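Local coordinates for N-terminal acetyltransferase-like protein (Chaetomium thermophilum, PDB 5NNP) that probably serves as the Naa15-type auxiliary subunit of the NatA N-terminal acetyltransferase complex, a helical-repeat scaffold for the catalytic partner Naa10 and the regulator HypK, at residues 204-208 with 231-237; 551-557 with 664-669. Residue numbers count along the deposited sequence, not the author numbering.

Following the chain from its N terminus, contact 1 comes first: 204-208 at the start of helix 204-214 meets 231-237 at the end of helix 221-234, closing a short, mostly helical excursion of 22 residues. Only later does contact 2 open, at 551-557, where helix 554-572 begins. It closes at 664-669, the end of helix 654-668, after 106 residues that include the unmodelled 575-638. The two are therefore in series, neither enclosing nor crossing the other, with centres about 36 Å apart and nearest atoms about 20 Å apart. Contact 1 joins successive helices far from the chain's centre; contact 2 ties helices across a long, partly unmodelled intervening stretch of chain, much nearer to it.

Contact 1 (204-208 with 231-237); sequences IERAL and YLSKLAR
Roughly antiparallel helix packing joins the first turn of helix 204-214 to the last turn of helix 221-234. Nearest CA pairs are I204-Y231 (6.1 Å) and E205-L235 (7.3 Å). Y231, chi1 m, points its ring toward the partner helix, with CD1 3.8 Å from I204 CG2 and CZ 3.7 Å from A207 CB; the small alanine leaves room for it, and the hydroxyl bonds N195 on helix 185-200. This pairing builds TPR-like helical repeats, consistent with the auxiliary-subunit family. L208 (t, p) extends between the helices, CD2 3.5 Å from L232 CD2 and 3.8 Å from L235 CD1. Helix 221-234 is closed by a Schellman motif in which A236 takes positive phi (62°), A236 N bonding S233 O (2.9 Å) and R237 N (N-cap of helix 238-251) L232 O (3.0 Å). The turn brings R237 over L208, NH1 3.6 Å from CD2, while the guanidinium also pairs with E240. At the exposed E205, one water bridges OE1 (2.9 Å) and R237 NH1 (3.0 Å).

Contact 2 (551-557 with 664-669); sequences REHPFYF and YILQFS
Aromatic and cationic groups account for much of this buried contact. R551, extended (m, t, t), lays its guanidinium flat on the Y664 ring, centres 4.1 Å apart and planes at 16°, an off-centre cation-pi pair; CD adds a CH-pi contact 3.5 Å from the ring centroid, and NH2 forms a salt bridge with D518 and a hydrogen bond with Q521. The Y664 edge points at the Y556 face (centroids 5.7 Å, planes 77°), offset edge-to-face, while Y556 OH bonds F661 O. In apolar packing, F557 CE1 lies 3.4 Å from I665 CG2 and F668 CD2 4.2 Å from R551 CB. The CA register runs in reverse (E552-F668 4.8 Å, F557-I665 6.4 Å), so the segments are roughly antiparallel within the helical auxiliary-subunit fold; the start of helix 554-572 also packs against another chain. H553 is its N-cap, ND1 accepting from F555 N (3.1 Å), and P554 suits the first turn, needing no amide proton. Two waters link S669 OG (2.7 Å each) to backbone O of R551, Y664 and E552.

Contact 1 (204-208 with 231-237)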
loop_
_atom_site.group_PDB
_atom_site.type_symbol
_atom_site.label_atom_id
_atom_site.label_comp_id
_atom_site.label_asym_id
_atom_site.label_seq_id
_atom_site.Cartn_x
_atom_site.Cartn_y
_atom_site.Cartn_z
ATOM N N ILE A 204 -7.241 25.375 13.715
ATOM C CA ILE A 204 -6.175 25.735 12.796
ATOM C C ILE A 204 -5.438 26.980 13.279
ATOM O O ILE A 204 -4.234 27.121 13.103
ATOM C CB ILE A 204 -6.717 25.962 11.374
ATOM C CG1 ILE A 204 -7.416 24.693 10.877
ATOM C CG2 ILE A 204 -5.592 26.350 10.437
ATOM C CD1 ILE A 204 -6.559 23.461 10.967
ATOM N N GLU A 205 -6.171 27.884 13.899
ATOM C CA GLU A 205 -5.565 29.071 14.476
ATOM C C GLU A 205 -4.487 28.697 15.501
ATOM O O GLU A 205 -3.391 29.248 15.508
ATOM C CB GLU A 205 -6.645 29.932 15.126
ATOM C CG GLU A 205 -6.128 31.161 15.835
ATOM C CD GLU A 205 -5.689 32.231 14.867
ATOM O OE1 GLU A 205 -6.269 32.288 13.764
ATOM O OE2 GLU A 205 -4.769 33.007 15.206
ATOM N N ARG A 206 -4.804 27.750 16.371
ATOM C CA ARG A 206 -3.894 27.400 17.446
ATOM C C ARG A 206 -2.723 26.572 16.945
ATOM O O ARG A 206 -1.602 26.700 17.446
ATOM C CB ARG A 206 -4.637 26.640 18.534
ATOM C CG ARG A 206 -3.991 26.741 19.891
ATOM C CD ARG A 206 -4.870 26.108 20.924
ATOM N NE ARG A 206 -4.414 24.774 21.301
ATOM C CZ ARG A 206 -5.154 23.679 21.192
ATOM N NH1 ARG A 206 -6.389 23.745 20.702
ATOM N NH2 ARG A 206 -4.662 22.522 21.584
ATOM N N ALA A 207 -2.985 25.719 15.962
ATOM C CA ALA A 207 -1.953 24.862 15.406
ATOM C C ALA A 207 -0.861 25.677 14.707
ATOM O O ALA A 207 0.324 25.319 14.763
ATOM C CB ALA A 207 -2.568 23.844 14.445
ATOM N N LEU A 208 -1.251 26.759 14.040
ATOM C CA LEU A 208 -0.274 27.621 13.383
ATOM C C LEU A 208 0.584 28.319 14.436
ATOM O O LEU A 208 1.809 28.396 14.333
ATOM C CB LEU A 208 -0.960 28.656 12.487
ATOM C CG LEU A 208 0.015 29.551 11.713
ATOM C CD1 LEU A 208 0.990 28.703 10.910
ATOM C CD2 LEU A 208 -0.717 30.512 10.810
ATOM N N TYR A 231 -1.981 25.731 6.796
ATOM C CA TYR A 231 -2.697 26.499 7.817
ATOM C C TYR A 231 -2.941 27.929 7.371
ATOM O O TYR A 231 -4.039 28.474 7.545
ATOM C CB TYR A 231 -1.917 26.529 9.126
ATOM C CG TYR A 231 -1.733 25.203 9.811
ATOM C CD1 TYR A 231 -2.636 24.168 9.625
ATOM C CD2 TYR A 231 -0.659 24.993 10.669
ATOM C CE1 TYR A 231 -2.472 22.961 10.272
ATOM C CE2 TYR A 231 -0.485 23.790 11.318
ATOM C CZ TYR A 231 -1.394 22.776 11.119
ATOM O OH TYR A 231 -1.218 21.576 11.769
ATOM N N LEU A 232 -1.898 28.560 6.836
ATOM C CA LEU A 232 -2.037 29.925 6.353
ATOM C C LEU A 232 -3.138 30.009 5.302
ATOM O O LEU A 232 -3.945 30.938 5.323
ATOM C CB LEU A 232 -0.724 30.442 5.770
ATOM C CG LEU A 232 0.402 30.782 6.743
ATOM C CD1 LEU A 232 1.652 31.193 5.980
ATOM C CD2 LEU A 232 -0.012 31.879 7.718
ATOM N N SER A 233 -3.188 29.031 4.396
ATOM C CA SER A 233 -4.178 29.079 3.324
ATOM C C SER A 233 -5.585 28.939 3.898
ATOM O O SER A 233 -6.476 29.710 3.544
ATOM C CB SER A 233 -3.915 28.012 2.259
ATOM O OG SER A 233 -3.859 26.715 2.812
ATOM N N LYS A 234 -5.778 27.983 4.798
ATOM C CA LYS A 234 -7.069 27.819 5.469
ATOM C C LYS A 234 -7.491 29.035 6.286
ATOM O O LYS A 234 -8.679 29.256 6.488
ATOM C CB LYS A 234 -7.043 26.592 6.379
ATOM C CG LYS A 234 -6.973 25.291 5.622
ATOM C CD LYS A 234 -6.926 24.137 6.579
ATOM C CE LYS A 234 -7.040 22.811 5.873
ATOM N NZ LYS A 234 -7.072 21.730 6.897
ATOM N N LEU A 235 -6.529 29.820 6.760
ATOM C CA LEU A 235 -6.850 31.027 7.514
ATOM C C LEU A 235 -7.013 32.227 6.584
ATOM O O LEU A 235 -7.260 33.344 7.034
ATOM C CB LEU A 235 -5.777 31.300 8.563
ATOM C CG LEU A 235 -5.679 30.194 9.619
ATOM C CD1 LEU A 235 -4.513 30.415 10.569
ATOM C CD2 LEU A 235 -6.967 30.123 10.386
ATOM N N ALA A 236 -6.891 31.986 5.281
ATOM C CA ALA A 236 -7.079 33.027 4.268
ATOM C C ALA A 236 -6.053 34.134 4.426
ATOM O O ALA A 236 -6.307 35.292 4.104
ATOM C CB ALA A 236 -8.470 33.586 4.336
ATOM N N ARG A 237 -4.886 33.753 4.922
ATOM C CA ARG A 237 -3.757 34.659 5.051
ATOM C C ARG A 237 -2.892 34.538 3.802
ATOM O O ARG A 237 -1.857 33.873 3.799
ATOM C CB ARG A 237 -2.997 34.344 6.342
ATOM C CG ARG A 237 -3.875 34.655 7.555
ATOM C CD ARG A 237 -3.324 34.167 8.864
ATOM N NE ARG A 237 -1.993 34.696 9.115
ATOM C CZ ARG A 237 -1.340 34.544 10.261
ATOM N NH1 ARG A 237 -1.905 33.890 11.272
ATOM N NH2 ARG A 237 -0.121 35.048 10.393
HETATM O O HOH W 1 -4.895 33.872 11.803
#

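Contact 2 (551-557 with 664-669)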
loop_
_atom_site.group_PDB
_atom_site.type_symbol
_atom_site.label_atom_id
_atom_site.label_comp_id
_atom_site.label_asym_id
_atom_site.label_seq_id
_atom_site.Cartn_x
_atom_site.Cartn_y
_atom_site.Cartn_z
ATOM N N ARG A 551 -7.953 -3.754 2.663
ATOM C CA ARG A 551 -8.418 -4.547 1.553
ATOM C C ARG A 551 -9.343 -3.783 0.632
ATOM O O ARG A 551 -10.048 -4.387 -0.162
ATOM C CB ARG A 551 -9.097 -5.807 2.072
ATOM C CG ARG A 551 -8.110 -6.738 2.726
ATOM C CD ARG A 551 -8.807 -7.944 3.210
ATOM N NE ARG A 551 -7.926 -8.847 3.933
ATOM C CZ ARG A 551 -7.574 -8.660 5.195
ATOM N NH1 ARG A 551 -7.982 -7.570 5.829
ATOM N NH2 ARG A 551 -6.802 -9.545 5.812
ATOM N N GLU A 552 -9.342 -2.456 0.723
ATOM C CA GLU A 552 -10.080 -1.654 -0.254
ATOM C C GLU A 552 -9.251 -1.538 -1.537
ATOM O O GLU A 552 -9.729 -1.083 -2.575
ATOM C CB GLU A 552 -10.397 -0.272 0.296
ATOM C CG GLU A 552 -9.203 0.676 0.268
ATOM C CD GLU A 552 -9.558 2.089 0.683
ATOM O OE1 GLU A 552 -10.718 2.322 1.067
ATOM O OE2 GLU A 552 -8.674 2.966 0.633
ATOM N N HIS A 553 -7.993 -1.955 -1.448
ATOM C CA HIS A 553 -7.050 -1.826 -2.551
ATOM C C HIS A 553 -7.512 -2.681 -3.719
ATOM O O HIS A 553 -7.903 -3.838 -3.521
ATOM C CB HIS A 553 -5.650 -2.257 -2.101
ATOM C CG HIS A 553 -4.539 -1.652 -2.900
ATOM N ND1 HIS A 553 -4.246 -2.047 -4.189
ATOM C CD2 HIS A 553 -3.648 -0.677 -2.593
ATOM C CE1 HIS A 553 -3.221 -1.344 -4.639
ATOM N NE2 HIS A 553 -2.836 -0.509 -3.689
ATOM N N PRO A 554 -7.453 -2.136 -4.942
ATOM C CA PRO A 554 -7.872 -2.948 -6.087
ATOM C C PRO A 554 -7.066 -4.247 -6.205
ATOM O O PRO A 554 -7.571 -5.224 -6.766
ATOM C CB PRO A 554 -7.624 -2.027 -7.282
ATOM C CG PRO A 554 -7.689 -0.698 -6.765
ATOM C CD PRO A 554 -7.075 -0.784 -5.367
ATOM N N PHE A 555 -5.860 -4.272 -5.642
ATOM C CA PHE A 555 -5.045 -5.490 -5.610
ATOM C C PHE A 555 -5.743 -6.644 -4.894
ATOM O O PHE A 555 -5.577 -7.806 -5.288
ATOM C CB PHE A 555 -3.689 -5.216 -4.956
ATOM C CG PHE A 555 -2.618 -4.850 -5.936
ATOM C CD1 PHE A 555 -2.947 -4.436 -7.205
ATOM C CD2 PHE A 555 -1.278 -4.962 -5.598
ATOM C CE1 PHE A 555 -1.962 -4.122 -8.121
ATOM C CE2 PHE A 555 -0.284 -4.652 -6.509
ATOM C CZ PHE A 555 -0.625 -4.238 -7.773
ATOM N N TYR A 556 -6.516 -6.329 -3.849
ATOM C CA TYR A 556 -7.376 -7.328 -3.216
ATOM C C TYR A 556 -8.627 -7.588 -4.061
ATOM O O TYR A 556 -9.000 -8.733 -4.311
ATOM C CB TYR A 556 -7.815 -6.903 -1.801
ATOM C CG TYR A 556 -8.865 -7.847 -1.240
ATOM C CD1 TYR A 556 -8.491 -8.988 -0.550
ATOM C CD2 TYR A 556 -10.231 -7.626 -1.451
ATOM C CE1 TYR A 556 -9.438 -9.872 -0.059
ATOM C CE2 TYR A 556 -11.185 -8.499 -0.970
ATOM C CZ TYR A 556 -10.788 -9.624 -0.273
ATOM O OH TYR A 556 -11.732 -10.510 0.208
ATOM N N PHE A 557 -9.279 -6.510 -4.474
ATOM C CA PHE A 557 -10.598 -6.600 -5.073
ATOM C C PHE A 557 -10.634 -7.482 -6.323
ATOM O O PHE A 557 -11.525 -8.304 -6.474
ATOM C CB PHE A 557 -11.114 -5.199 -5.410
ATOM C CG PHE A 557 -12.515 -5.192 -5.945
ATOM C CD1 PHE A 557 -13.594 -5.065 -5.079
ATOM C CD2 PHE A 557 -12.757 -5.343 -7.308
ATOM C CE1 PHE A 557 -14.894 -5.070 -5.554
ATOM C CE2 PHE A 557 -14.051 -5.357 -7.793
ATOM C CZ PHE A 557 -15.128 -5.217 -6.912
ATOM N N TYR A 664 -15.195 -9.084 2.514
ATOM C CA TYR A 664 -14.245 -7.984 2.387
ATOM C C TYR A 664 -14.613 -7.083 1.231
ATOM O O TYR A 664 -14.395 -5.874 1.285
ATOM C CB TYR A 664 -12.830 -8.503 2.186
ATOM C CG TYR A 664 -12.180 -9.031 3.431
ATOM C CD1 TYR A 664 -12.485 -8.496 4.678
ATOM C CD2 TYR A 664 -11.245 -10.056 3.363
ATOM C CE1 TYR A 664 -11.879 -8.969 5.822
ATOM C CE2 TYR A 664 -10.641 -10.533 4.495
ATOM C CZ TYR A 664 -10.963 -9.982 5.725
ATOM O OH TYR A 664 -10.352 -10.442 6.855
ATOM N N ILE A 665 -15.139 -7.683 0.168
ATOM C CA ILE A 665 -15.516 -6.919 -1.008
ATOM C C ILE A 665 -16.594 -5.923 -0.652
ATOM O O ILE A 665 -16.459 -4.738 -0.912
ATOM C CB ILE A 665 -16.019 -7.823 -2.139
ATOM C CG1 ILE A 665 -14.916 -8.788 -2.578
ATOM C CG2 ILE A 665 -16.505 -6.987 -3.310
ATOM C CD1 ILE A 665 -15.249 -9.577 -3.841
ATOM N N LEU A 666 -17.659 -6.424 -0.040
ATOM C CA LEU A 666 -18.804 -5.598 0.338
ATOM C C LEU A 666 -18.485 -4.626 1.468
ATOM O O LEU A 666 -19.087 -3.553 1.559
ATOM C CB LEU A 666 -19.988 -6.478 0.749
ATOM C CG LEU A 666 -20.588 -7.361 -0.346
ATOM C CD1 LEU A 666 -21.683 -8.216 0.264
ATOM C CD2 LEU A 666 -21.120 -6.541 -1.531
ATOM N N GLN A 667 -17.556 -5.000 2.339
ATOM C CA GLN A 667 -17.261 -4.161 3.484
ATOM C C GLN A 667 -16.233 -3.087 3.187
ATOM O O GLN A 667 -16.257 -2.024 3.805
ATOM C CB GLN A 667 -16.771 -4.995 4.651
ATOM C CG GLN A 667 -16.297 -4.139 5.805
ATOM C CD GLN A 667 -15.585 -4.935 6.861
ATOM O OE1 GLN A 667 -15.436 -6.154 6.738
ATOM N NE2 GLN A 667 -15.139 -4.256 7.916
ATOM N N PHE A 668 -15.325 -3.344 2.251
ATOM C CA PHE A 668 -14.257 -2.381 2.014
ATOM C C PHE A 668 -14.398 -1.679 0.677
ATOM O O PHE A 668 -13.852 -0.597 0.494
ATOM C CB PHE A 668 -12.884 -3.059 2.154
ATOM C CG PHE A 668 -12.524 -3.362 3.586
ATOM C CD1 PHE A 668 -12.123 -2.346 4.444
ATOM C CD2 PHE A 668 -12.648 -4.645 4.097
ATOM C CE1 PHE A 668 -11.817 -2.623 5.780
ATOM C CE2 PHE A 668 -12.357 -4.915 5.432
ATOM C CZ PHE A 668 -11.942 -3.911 6.267
ATOM N N SER A 669 -15.172 -2.259 -0.232
ATOM C CA SER A 669 -15.394 -1.670 -1.554
ATOM C C SER A 669 -16.885 -1.529 -1.888
ATOM O O SER A 669 -17.308 -1.832 -3.007
ATOM C CB SER A 669 -14.710 -2.515 -2.633
ATOM O OG SER A 669 -13.335 -2.721 -2.349
HETATM O O HOH W 2 -12.990 -4.977 -0.944
HETATM O O HOH W 3 -11.571 -2.072 -4.344
#